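Local coordinates for S12 family peptidase (Streptomyces sp. 82F2, PDB 3WWX), which probably hydrolyses amide bonds with selectivity for substrates of D configuration, as a serine hydrolase of the beta-lactamase fold, at residues A[54-65]-A[250-260]; A[311-322]-A[334-342]. All coordinates share one frame; numbering follows the deposited sequence.

Contact 1 (A[54-65]-A[250-260]); sequences ITKTFTATVLLQ and FYRALLQGRLL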
loop_
_atom_site.group_PDB
_atom_site.type_symbol
_atom_site.label_atom_id
_atom_site.label_comp_id
_atom_site.label_asym_id
_atom_site.label_seq_id
_atom_site.Cartn_x
_atom_site.Cartn_y
_atom_site.Cartn_z
ATOM N N ILE A 54 -0.074 -0.921 -0.781
ATOM C CA ILE A 54 -0.829 -0.313 -1.871
ATOM C C ILE A 54 -2.273 0.005 -1.452
ATOM O O ILE A 54 -2.899 0.944 -1.963
ATOM C CB ILE A 54 -0.735 -1.215 -3.107
ATOM C CG1 ILE A 54 0.616 -1.019 -3.791
ATOM C CG2 ILE A 54 -1.884 -0.979 -4.092
ATOM C CD1 ILE A 54 0.970 -2.135 -4.760
ATOM N N THR A 55 -2.790 -0.754 -0.488
ATOM C CA THR A 55 -4.108 -0.483 0.077
ATOM C C THR A 55 -4.240 0.965 0.502
ATOM O O THR A 55 -5.319 1.563 0.399
ATOM C CB THR A 55 -4.347 -1.379 1.301
ATOM O OG1 THR A 55 -4.250 -2.765 0.928
ATOM C CG2 THR A 55 -5.707 -1.126 1.934
ATOM N N LYS A 56 -3.150 1.549 0.988
ATOM C CA LYS A 56 -3.174 2.928 1.449
ATOM C C LYS A 56 -3.698 3.894 0.391
ATOM O O LYS A 56 -4.339 4.877 0.729
ATOM C CB LYS A 56 -1.791 3.371 1.894
ATOM C CG LYS A 56 -1.321 2.708 3.169
ATOM C CD LYS A 56 -0.035 3.341 3.684
ATOM C CE LYS A 56 0.402 2.750 5.015
ATOM N NZ LYS A 56 0.814 1.341 4.914
ATOM N N THR A 57 -3.394 3.662 -0.883
ATOM C CA THR A 57 -3.874 4.581 -1.906
ATOM C C THR A 57 -5.399 4.534 -1.996
ATOM O O THR A 57 -6.049 5.566 -2.209
ATOM C CB THR A 57 -3.263 4.262 -3.265
ATOM O OG1 THR A 57 -1.849 4.123 -3.137
ATOM C CG2 THR A 57 -3.579 5.372 -4.247
ATOM N N PHE A 58 -5.974 3.343 -1.829
ATOM C CA PHE A 58 -7.429 3.204 -1.819
ATOM C C PHE A 58 -8.028 3.957 -0.630
ATOM O O PHE A 58 -8.993 4.704 -0.761
ATOM C CB PHE A 58 -7.837 1.733 -1.779
ATOM C CG PHE A 58 -7.521 0.980 -3.046
ATOM C CD1 PHE A 58 -6.263 0.423 -3.238
ATOM C CD2 PHE A 58 -8.468 0.813 -4.035
ATOM C CE1 PHE A 58 -5.949 -0.284 -4.394
ATOM C CE2 PHE A 58 -8.147 0.108 -5.210
ATOM C CZ PHE A 58 -6.902 -0.443 -5.378
ATOM N N THR A 59 -7.457 3.762 0.547
ATOM C CA THR A 59 -7.917 4.451 1.739
ATOM C C THR A 59 -7.877 5.970 1.589
ATOM O O THR A 59 -8.863 6.669 1.913
ATOM C CB THR A 59 -7.064 3.984 2.932
ATOM O OG1 THR A 59 -7.219 2.567 3.051
ATOM C CG2 THR A 59 -7.459 4.670 4.226
ATOM N N ALA A 60 -6.759 6.492 1.075
ATOM C CA ALA A 60 -6.631 7.940 0.853
ATOM C C ALA A 60 -7.634 8.448 -0.168
ATOM O O ALA A 60 -8.193 9.532 0.000
ATOM C CB ALA A 60 -5.226 8.298 0.429
ATOM N N THR A 61 -7.862 7.683 -1.221
ATOM C CA THR A 61 -8.812 8.093 -2.261
ATOM C C THR A 61 -10.205 8.274 -1.670
ATOM O O THR A 61 -10.884 9.247 -1.963
ATOM C CB THR A 61 -8.844 7.075 -3.413
ATOM O OG1 THR A 61 -7.560 7.037 -4.046
ATOM C CG2 THR A 61 -9.879 7.470 -4.481
ATOM N N VAL A 62 -10.622 7.360 -0.818
ATOM C CA VAL A 62 -11.944 7.477 -0.195
ATOM C C VAL A 62 -12.030 8.754 0.624
ATOM O O VAL A 62 -13.013 9.491 0.533
ATOM C CB VAL A 62 -12.255 6.260 0.678
ATOM C CG1 VAL A 62 -13.501 6.500 1.526
ATOM C CG2 VAL A 62 -12.418 5.035 -0.186
ATOM N N LEU A 63 -11.013 9.049 1.432
ATOM C CA LEU A 63 -11.068 10.248 2.262
ATOM C C LEU A 63 -11.071 11.502 1.417
ATOM O O LEU A 63 -11.722 12.483 1.773
ATOM C CB LEU A 63 -9.922 10.286 3.261
ATOM C CG LEU A 63 -10.243 9.430 4.472
ATOM C CD1 LEU A 63 -8.970 9.097 5.205
ATOM C CD2 LEU A 63 -11.220 10.154 5.403
ATOM N N LEU A 64 -10.347 11.492 0.304
ATOM C CA LEU A 64 -10.384 12.647 -0.592
ATOM C C LEU A 64 -11.745 12.819 -1.266
ATOM O O LEU A 64 -12.193 13.955 -1.454
ATOM C CB LEU A 64 -9.229 12.555 -1.600
ATOM C CG LEU A 64 -7.873 12.907 -0.977
ATOM C CD1 LEU A 64 -6.726 12.279 -1.760
ATOM C CD2 LEU A 64 -7.697 14.425 -0.913
ATOM N N GLN A 65 -12.406 11.728 -1.611
ATOM C CA GLN A 65 -13.778 11.828 -2.091
ATOM C C GLN A 65 -14.693 12.392 -1.020
ATOM O O GLN A 65 -15.524 13.257 -1.311
ATOM C CB GLN A 65 -14.306 10.484 -2.565
ATOM C CG GLN A 65 -13.651 9.949 -3.833
ATOM C CD GLN A 65 -14.414 8.786 -4.402
ATOM O OE1 GLN A 65 -15.275 8.205 -3.741
ATOM N NE2 GLN A 65 -14.124 8.439 -5.655
ATOM N N PHE A 250 -6.789 0.879 -11.644
ATOM C CA PHE A 250 -6.972 1.802 -10.541
ATOM C C PHE A 250 -6.014 2.994 -10.615
ATOM O O PHE A 250 -6.461 4.156 -10.608
ATOM C CB PHE A 250 -6.804 1.083 -9.193
ATOM C CG PHE A 250 -6.724 2.037 -8.016
ATOM C CD1 PHE A 250 -7.823 2.812 -7.653
ATOM C CD2 PHE A 250 -5.548 2.167 -7.278
ATOM C CE1 PHE A 250 -7.742 3.689 -6.591
ATOM C CE2 PHE A 250 -5.474 3.043 -6.212
ATOM C CZ PHE A 250 -6.583 3.809 -5.873
ATOM N N TYR A 251 -4.711 2.751 -10.716
ATOM C CA TYR A 251 -3.774 3.868 -10.697
ATOM C C TYR A 251 -3.909 4.757 -11.944
ATOM O O TYR A 251 -3.773 5.980 -11.845
ATOM C CB TYR A 251 -2.326 3.389 -10.492
ATOM C CG TYR A 251 -2.012 3.097 -9.027
ATOM C CD1 TYR A 251 -1.642 4.111 -8.157
ATOM C CD2 TYR A 251 -2.083 1.813 -8.535
ATOM C CE1 TYR A 251 -1.367 3.857 -6.821
ATOM C CE2 TYR A 251 -1.828 1.550 -7.185
ATOM C CZ TYR A 251 -1.459 2.575 -6.352
ATOM O OH TYR A 251 -1.213 2.267 -5.039
ATOM N N ARG A 252 -4.209 4.164 -13.094
ATOM C CA ARG A 252 -4.467 4.967 -14.296
ATOM C C ARG A 252 -5.678 5.866 -14.069
ATOM O O ARG A 252 -5.604 7.075 -14.294
ATOM C CB ARG A 252 -4.710 4.073 -15.514
ATOM C CG ARG A 252 -3.490 3.260 -15.963
ATOM C CD ARG A 252 -3.842 2.276 -17.085
ATOM N NE ARG A 252 -3.985 2.970 -18.360
ATOM C CZ ARG A 252 -2.989 3.208 -19.204
ATOM N NH1 ARG A 252 -1.769 2.748 -18.966
ATOM N NH2 ARG A 252 -3.237 3.900 -20.307
ATOM N N ALA A 253 -6.790 5.298 -13.613
ATOM C CA ALA A 253 -7.988 6.102 -13.354
ATOM C C ALA A 253 -7.720 7.186 -12.334
ATOM O O ALA A 253 -8.195 8.315 -12.457
ATOM C CB ALA A 253 -9.138 5.231 -12.901
ATOM N N LEU A 254 -6.974 6.842 -11.294
ATOM C CA LEU A 254 -6.661 7.806 -10.263
ATOM C C LEU A 254 -5.874 9.003 -10.789
ATOM O O LEU A 254 -6.275 10.156 -10.599
ATOM C CB LEU A 254 -5.849 7.135 -9.160
ATOM C CG LEU A 254 -5.493 8.028 -7.963
ATOM C CD1 LEU A 254 -6.725 8.446 -7.197
ATOM C CD2 LEU A 254 -4.556 7.253 -7.024
ATOM N N LEU A 255 -4.755 8.754 -11.447
ATOM C CA LEU A 255 -3.913 9.854 -11.921
ATOM C C LEU A 255 -4.551 10.625 -13.073
ATOM O O LEU A 255 -4.232 11.798 -13.296
ATOM C CB LEU A 255 -2.498 9.367 -12.290
ATOM C CG LEU A 255 -1.496 9.303 -11.121
ATOM C CD1 LEU A 255 -1.215 10.673 -10.534
ATOM C CD2 LEU A 255 -1.954 8.340 -10.045
ATOM N N GLN A 256 -5.471 9.981 -13.773
ATOM C CA GLN A 256 -6.256 10.648 -14.816
ATOM C C GLN A 256 -7.360 11.539 -14.260
ATOM O O GLN A 256 -7.999 12.268 -15.030
ATOM C CB GLN A 256 -6.880 9.614 -15.749
ATOM C CG GLN A 256 -5.892 8.923 -16.672
ATOM C CD GLN A 256 -6.447 7.683 -17.333
ATOM O OE1 GLN A 256 -7.648 7.454 -17.338
ATOM N NE2 GLN A 256 -5.569 6.873 -17.900
ATOM N N GLY A 257 -7.610 11.486 -12.960
ATOM C CA GLY A 257 -8.639 12.295 -12.334
ATOM C C GLY A 257 -10.037 11.719 -12.403
ATOM O O GLY A 257 -11.024 12.438 -12.159
ATOM N N ARG A 258 -10.164 10.438 -12.701
ATOM C CA ARG A 258 -11.497 9.857 -12.846
ATOM C C ARG A 258 -12.174 9.539 -11.518
ATOM O O ARG A 258 -13.369 9.246 -11.501
ATOM C CB ARG A 258 -11.467 8.615 -13.725
ATOM C CG ARG A 258 -10.753 8.859 -15.024
ATOM C CD ARG A 258 -11.252 7.988 -16.141
ATOM N NE ARG A 258 -10.364 8.095 -17.296
ATOM C CZ ARG A 258 -10.712 7.911 -18.563
ATOM N NH1 ARG A 258 -11.964 7.639 -18.896
ATOM N NH2 ARG A 258 -9.779 7.998 -19.489
ATOM N N LEU A 259 -11.424 9.577 -10.413
ATOM C CA LEU A 259 -11.965 9.263 -9.095
ATOM C C LEU A 259 -12.034 10.473 -8.179
ATOM O O LEU A 259 -12.597 10.396 -7.093
ATOM C CB LEU A 259 -11.077 8.202 -8.423
ATOM C CG LEU A 259 -11.085 6.831 -9.082
ATOM C CD1 LEU A 259 -10.001 5.915 -8.503
ATOM C CD2 LEU A 259 -12.441 6.191 -8.882
ATOM N N LEU A 260 -11.431 11.578 -8.595
ATOM C CA LEU A 260 -11.291 12.761 -7.743
ATOM C C LEU A 260 -11.384 14.023 -8.574
ATOM O O LEU A 260 -10.853 14.073 -9.684
ATOM C CB LEU A 260 -9.934 12.781 -7.051
ATOM C CG LEU A 260 -9.621 11.670 -6.044
ATOM C CD1 LEU A 260 -8.197 11.792 -5.571
ATOM C CD2 LEU A 260 -10.578 11.730 -4.858
#
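Phe58 and Phe250 stack face to face between two helices of the beta-lactamase fold, 55-68 and 244-255, whose segments cross at 35° with axes 11.9 Å apart. The ring centroids lie 3.9 Å apart and the planes 13° from parallel. Phe250 reaches across with CG anti to its backbone N (chi1 169°), and the edge of its ring meets the methyl of Thr57. That methyl is the tight spot: Thr57 CG2 is pressed to 3.5 Å from Leu254 CD2. The same threonine turns its hydroxyl to Tyr251, which donates from OH to Thr57 OG1 at 2.7 Å; OG1 also bonds to Gly286 O, so this buried oxygen has two partners. One turn on, Thr61 OG1 donates back to Thr57 O, and the same OG1 lies against Leu254 CD1 and the edge of the Phe250 ring at CZ. Met268 of helix 262-268 closes over Thr57, Thr61 and Leu254. Past the Schellman motif at Gly257, buried Leu260 still packs CD2 on Leu64 CB, while Leu259 and Gln65 form the looser, partly exposed rim. Here extended Gln65 gives NE2 to Leu259 O, 2.9 Å away, in the carbonyl plane and on a lone pair.

Contact 2 (A[311-322]-A[334-342]); sequences LAQVTRDGGHSL and SQKVIEAEF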
loop_
_atom_site.group_PDB
_atom_site.type_symbol
_atom_site.label_atom_id
_atom_site.label_comp_id
_atom_site.label_asym_id
_atom_site.label_seq_id
_atom_site.Cartn_x
_atom_site.Cartn_y
_atom_site.Cartn_z
ATOM N N LEU A 311 4.365 -3.947 -6.545
ATOM C CA LEU A 311 4.687 -2.649 -7.109
ATOM C C LEU A 311 3.531 -2.218 -8.015
ATOM O O LEU A 311 2.825 -3.035 -8.602
ATOM C CB LEU A 311 6.037 -2.685 -7.854
ATOM C CG LEU A 311 6.105 -3.634 -9.030
ATOM C CD1 LEU A 311 5.787 -2.896 -10.333
ATOM C CD2 LEU A 311 7.489 -4.300 -9.110
ATOM N N ALA A 312 3.350 -0.905 -8.105
ATOM C CA ALA A 312 2.306 -0.308 -8.950
ATOM C C ALA A 312 2.715 1.123 -9.219
ATOM O O ALA A 312 2.943 1.891 -8.286
ATOM C CB ALA A 312 0.958 -0.339 -8.260
ATOM N N GLN A 313 2.838 1.470 -10.494
ATOM C CA GLN A 313 3.340 2.793 -10.883
ATOM C C GLN A 313 2.676 3.254 -12.163
ATOM O O GLN A 313 2.356 2.443 -13.022
ATOM C CB GLN A 313 4.850 2.727 -11.122
ATOM C CG GLN A 313 5.677 2.383 -9.865
ATOM C CD GLN A 313 5.653 3.453 -8.786
ATOM O OE1 GLN A 313 5.424 4.638 -9.060
ATOM N NE2 GLN A 313 5.938 3.056 -7.552
ATOM N N VAL A 314 2.475 4.561 -12.268
ATOM C CA VAL A 314 1.964 5.150 -13.490
ATOM C C VAL A 314 2.619 6.505 -13.737
ATOM O O VAL A 314 3.024 7.189 -12.799
ATOM C CB VAL A 314 0.440 5.269 -13.428
ATOM C CG1 VAL A 314 -0.035 6.301 -12.395
ATOM C CG2 VAL A 314 -0.132 5.527 -14.781
ATOM N N THR A 315 2.703 6.918 -15.003
ATOM C CA THR A 315 3.115 8.289 -15.285
ATOM C C THR A 315 2.018 9.256 -14.831
ATOM O O THR A 315 0.890 8.852 -14.570
ATOM C CB THR A 315 3.454 8.451 -16.779
ATOM O OG1 THR A 315 2.373 7.906 -17.542
ATOM C CG2 THR A 315 4.729 7.687 -17.109
ATOM N N ARG A 316 2.343 10.539 -14.728
ATOM C CA ARG A 316 1.434 11.495 -14.107
ATOM C C ARG A 316 0.100 11.649 -14.831
ATOM O O ARG A 316 -0.925 11.921 -14.192
ATOM C CB ARG A 316 2.116 12.861 -13.997
ATOM C CG ARG A 316 1.256 13.971 -13.415
ATOM C CD ARG A 316 0.766 13.674 -12.021
ATOM N NE ARG A 316 -0.095 14.742 -11.510
ATOM C CZ ARG A 316 -1.397 14.830 -11.760
ATOM N NH1 ARG A 316 -2.004 13.910 -12.500
ATOM N NH2 ARG A 316 -2.100 15.851 -11.276
ATOM N N ASP A 317 0.102 11.491 -16.149
ATOM C CA ASP A 317 -1.143 11.598 -16.886
ATOM C C ASP A 317 -1.877 10.271 -16.954
ATOM O O ASP A 317 -2.926 10.183 -17.598
ATOM C CB ASP A 317 -0.929 12.184 -18.288
ATOM C CG ASP A 317 -0.138 11.288 -19.209
ATOM O OD1 ASP A 317 0.270 10.176 -18.832
ATOM O OD2 ASP A 317 0.065 11.707 -20.372
ATOM N N GLY A 318 -1.363 9.243 -16.269
ATOM C CA GLY A 318 -2.016 7.954 -16.262
ATOM C C GLY A 318 -1.895 7.135 -17.540
ATOM O O GLY A 318 -2.580 6.118 -17.709
ATOM N N GLY A 319 -0.980 7.526 -18.427
ATOM C CA GLY A 319 -0.914 6.906 -19.733
ATOM C C GLY A 319 -0.084 5.642 -19.828
ATOM O O GLY A 319 -0.311 4.810 -20.700
ATOM N N HIS A 320 0.893 5.516 -18.934
ATOM C CA HIS A 320 1.822 4.396 -18.940
ATOM C C HIS A 320 1.809 3.806 -17.533
ATOM O O HIS A 320 2.172 4.486 -16.581
ATOM C CB HIS A 320 3.230 4.865 -19.309
ATOM C CG HIS A 320 4.246 3.767 -19.367
ATOM N ND1 HIS A 320 5.585 4.006 -19.602
ATOM C CD2 HIS A 320 4.120 2.426 -19.228
ATOM C CE1 HIS A 320 6.238 2.861 -19.588
ATOM N NE2 HIS A 320 5.377 1.886 -19.366
ATOM N N SER A 321 1.370 2.556 -17.430
ATOM C CA SER A 321 1.236 1.878 -16.136
ATOM C C SER A 321 2.011 0.563 -16.059
ATOM O O SER A 321 2.335 -0.064 -17.075
ATOM C CB SER A 321 -0.239 1.612 -15.857
ATOM O OG SER A 321 -0.825 0.861 -16.891
ATOM N N LEU A 322 2.242 0.148 -14.811
ATOM C CA LEU A 322 2.941 -1.086 -14.485
ATOM C C LEU A 322 2.442 -1.567 -13.132
ATOM O O LEU A 322 2.253 -0.763 -12.227
ATOM C CB LEU A 322 4.433 -0.808 -14.399
ATOM C CG LEU A 322 5.349 -1.906 -13.815
ATOM C CD1 LEU A 322 5.455 -3.111 -14.727
ATOM C CD2 LEU A 322 6.753 -1.334 -13.501
ATOM N N SER A 334 12.448 -4.656 -6.770
ATOM C CA SER A 334 11.286 -4.112 -7.462
ATOM C C SER A 334 11.658 -2.864 -8.260
ATOM O O SER A 334 11.094 -2.616 -9.320
ATOM C CB SER A 334 10.178 -3.810 -6.449
ATOM O OG SER A 334 10.630 -2.876 -5.498
ATOM N N GLN A 335 12.626 -2.097 -7.777
ATOM C CA GLN A 335 13.037 -0.898 -8.500
ATOM C C GLN A 335 13.614 -1.247 -9.865
ATOM O O GLN A 335 13.411 -0.507 -10.837
ATOM C CB GLN A 335 14.038 -0.068 -7.690
ATOM C CG GLN A 335 14.172 1.366 -8.176
ATOM C CD GLN A 335 12.905 2.179 -7.986
ATOM O OE1 GLN A 335 11.992 1.797 -7.247
ATOM N NE2 GLN A 335 12.839 3.307 -8.673
ATOM N N LYS A 336 14.324 -2.369 -9.979
ATOM C CA LYS A 336 14.835 -2.792 -11.275
ATOM C C LYS A 336 13.702 -3.010 -12.285
ATOM O O LYS A 336 13.858 -2.743 -13.466
ATOM C CB LYS A 336 15.665 -4.069 -11.148
ATOM C CG LYS A 336 17.034 -3.884 -10.538
ATOM C CD LYS A 336 17.865 -5.166 -10.714
ATOM C CE LYS A 336 19.235 -5.043 -10.077
ATOM N NZ LYS A 336 19.143 -4.687 -8.638
ATOM N N VAL A 337 12.554 -3.514 -11.832
ATOM C CA VAL A 337 11.432 -3.746 -12.727
ATOM C C VAL A 337 10.859 -2.405 -13.200
ATOM O O VAL A 337 10.528 -2.240 -14.374
ATOM C CB VAL A 337 10.332 -4.596 -12.038
ATOM C CG1 VAL A 337 9.163 -4.816 -12.980
ATOM C CG2 VAL A 337 10.918 -5.962 -11.592
ATOM N N ILE A 338 10.757 -1.462 -12.275
ATOM C CA ILE A 338 10.247 -0.120 -12.572
ATOM C C ILE A 338 11.166 0.595 -13.561
ATOM O O ILE A 338 10.701 1.162 -14.564
ATOM C CB ILE A 338 10.062 0.692 -11.285
ATOM C CG1 ILE A 338 8.953 0.068 -10.409
ATOM C CG2 ILE A 338 9.704 2.138 -11.602
ATOM C CD1 ILE A 338 8.944 0.565 -8.965
ATOM N N GLU A 339 12.470 0.547 -13.306
ATOM C CA GLU A 339 13.431 1.167 -14.208
ATOM C C GLU A 339 13.411 0.507 -15.580
ATOM O O GLU A 339 13.503 1.190 -16.602
ATOM C CB GLU A 339 14.835 1.121 -13.608
ATOM C CG GLU A 339 15.111 2.202 -12.614
ATOM C CD GLU A 339 15.534 3.517 -13.246
ATOM O OE1 GLU A 339 15.933 3.510 -14.431
ATOM O OE2 GLU A 339 15.489 4.525 -12.537
ATOM N N ALA A 340 13.287 -0.814 -15.632
ATOM C CA ALA A 340 13.256 -1.510 -16.913
ATOM C C ALA A 340 12.053 -1.052 -17.736
ATOM O O ALA A 340 12.156 -0.730 -18.927
ATOM C CB ALA A 340 13.214 -2.996 -16.698
ATOM N N GLU A 341 10.900 -0.995 -17.088
ATOM C CA GLU A 341 9.677 -0.661 -17.791
ATOM C C GLU A 341 9.653 0.791 -18.244
ATOM O O GLU A 341 9.316 1.064 -19.406
ATOM C CB GLU A 341 8.464 -0.951 -16.905
ATOM C CG GLU A 341 7.110 -0.578 -17.530
ATOM C CD GLU A 341 6.821 -1.295 -18.840
ATOM O OE1 GLU A 341 6.113 -0.725 -19.690
ATOM O OE2 GLU A 341 7.249 -2.461 -19.017
ATOM N N PHE A 342 9.969 1.724 -17.362
ATOM C CA PHE A 342 9.796 3.142 -17.692
ATOM C C PHE A 342 11.006 3.767 -18.377
ATOM O O PHE A 342 10.862 4.784 -19.051
ATOM C CB PHE A 342 9.396 3.938 -16.458
ATOM C CG PHE A 342 8.015 3.618 -15.972
ATOM C CD1 PHE A 342 6.903 4.207 -16.546
ATOM C CD2 PHE A 342 7.828 2.699 -14.959
ATOM C CE1 PHE A 342 5.632 3.888 -16.103
ATOM C CE2 PHE A 342 6.559 2.362 -14.537
ATOM C CZ PHE A 342 5.467 2.963 -15.097
#
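The side chains of His320 and Phe342 run antiparallel and overlap where helix 334-343 packs on strands 308-315 and 320-326, a C-terminal helix laid over the antiparallel sheet of this fold. With CG anti to the backbone N (chi1 -179°), His320 reaches out from its strand; Phe342 CE1 lies over the centre of the imidazole, but the planes meet obliquely at 42°. The approach is close, with Phe342 CD1 3.3 Å from His320 ND1, while CE2 of the phenyl touches both Leu322 CB and Gln313 CB. Thr315 CG2, where the turn begins, also touches the phenyl, at CE1. Towards the N-terminal end of the helix, Leu322 lays CD2 over Ile338 CA and Glu341 CB, both at 3.8 Å. Leu311 sends CD2 to Ser334 CB, and Ile338 CD1 meets Gln313 CG. Glu341, bent at chi2 (59°), curls its carboxylate round to the imidazole edge: His320 NE2 donates to Glu341 OE1 at 2.7 Å, near the ring plane and on the anti lone pair. OE2 is bonded to Thr10 and His7. The bond fixes a proton on NE2 and the ring's rotation; the buried Glu341 carboxylate, joining sheet, helix and N-terminal region, may raise the imidazole pKa, tempered by the OE2 partners.

Overall arrangement
From the N terminus the chain runs through helix 8-19 and the first sheet strands before helix 55-68 begins. Contact 1 then closes a long loop of 184 intervening residues, with far more helix than strand, by bringing helix 244-255 and the residues after it back to helix 55-68. The chain next builds the remaining strands of the large sheet, and contact 2 closes a short loop of 11 residues, folding helix 334-343 onto strands 308-315 and 320-326. The two loops follow in series, neither nesting nor crossing, with centres about 16 Å apart. They meet at the sheet: Arg252 NH1 probably hydrogen-bonds to Ser321 OG, 3.0 Å away, which also bonds to Gln248 of helix 244-255, coupling the helical part to the sheet.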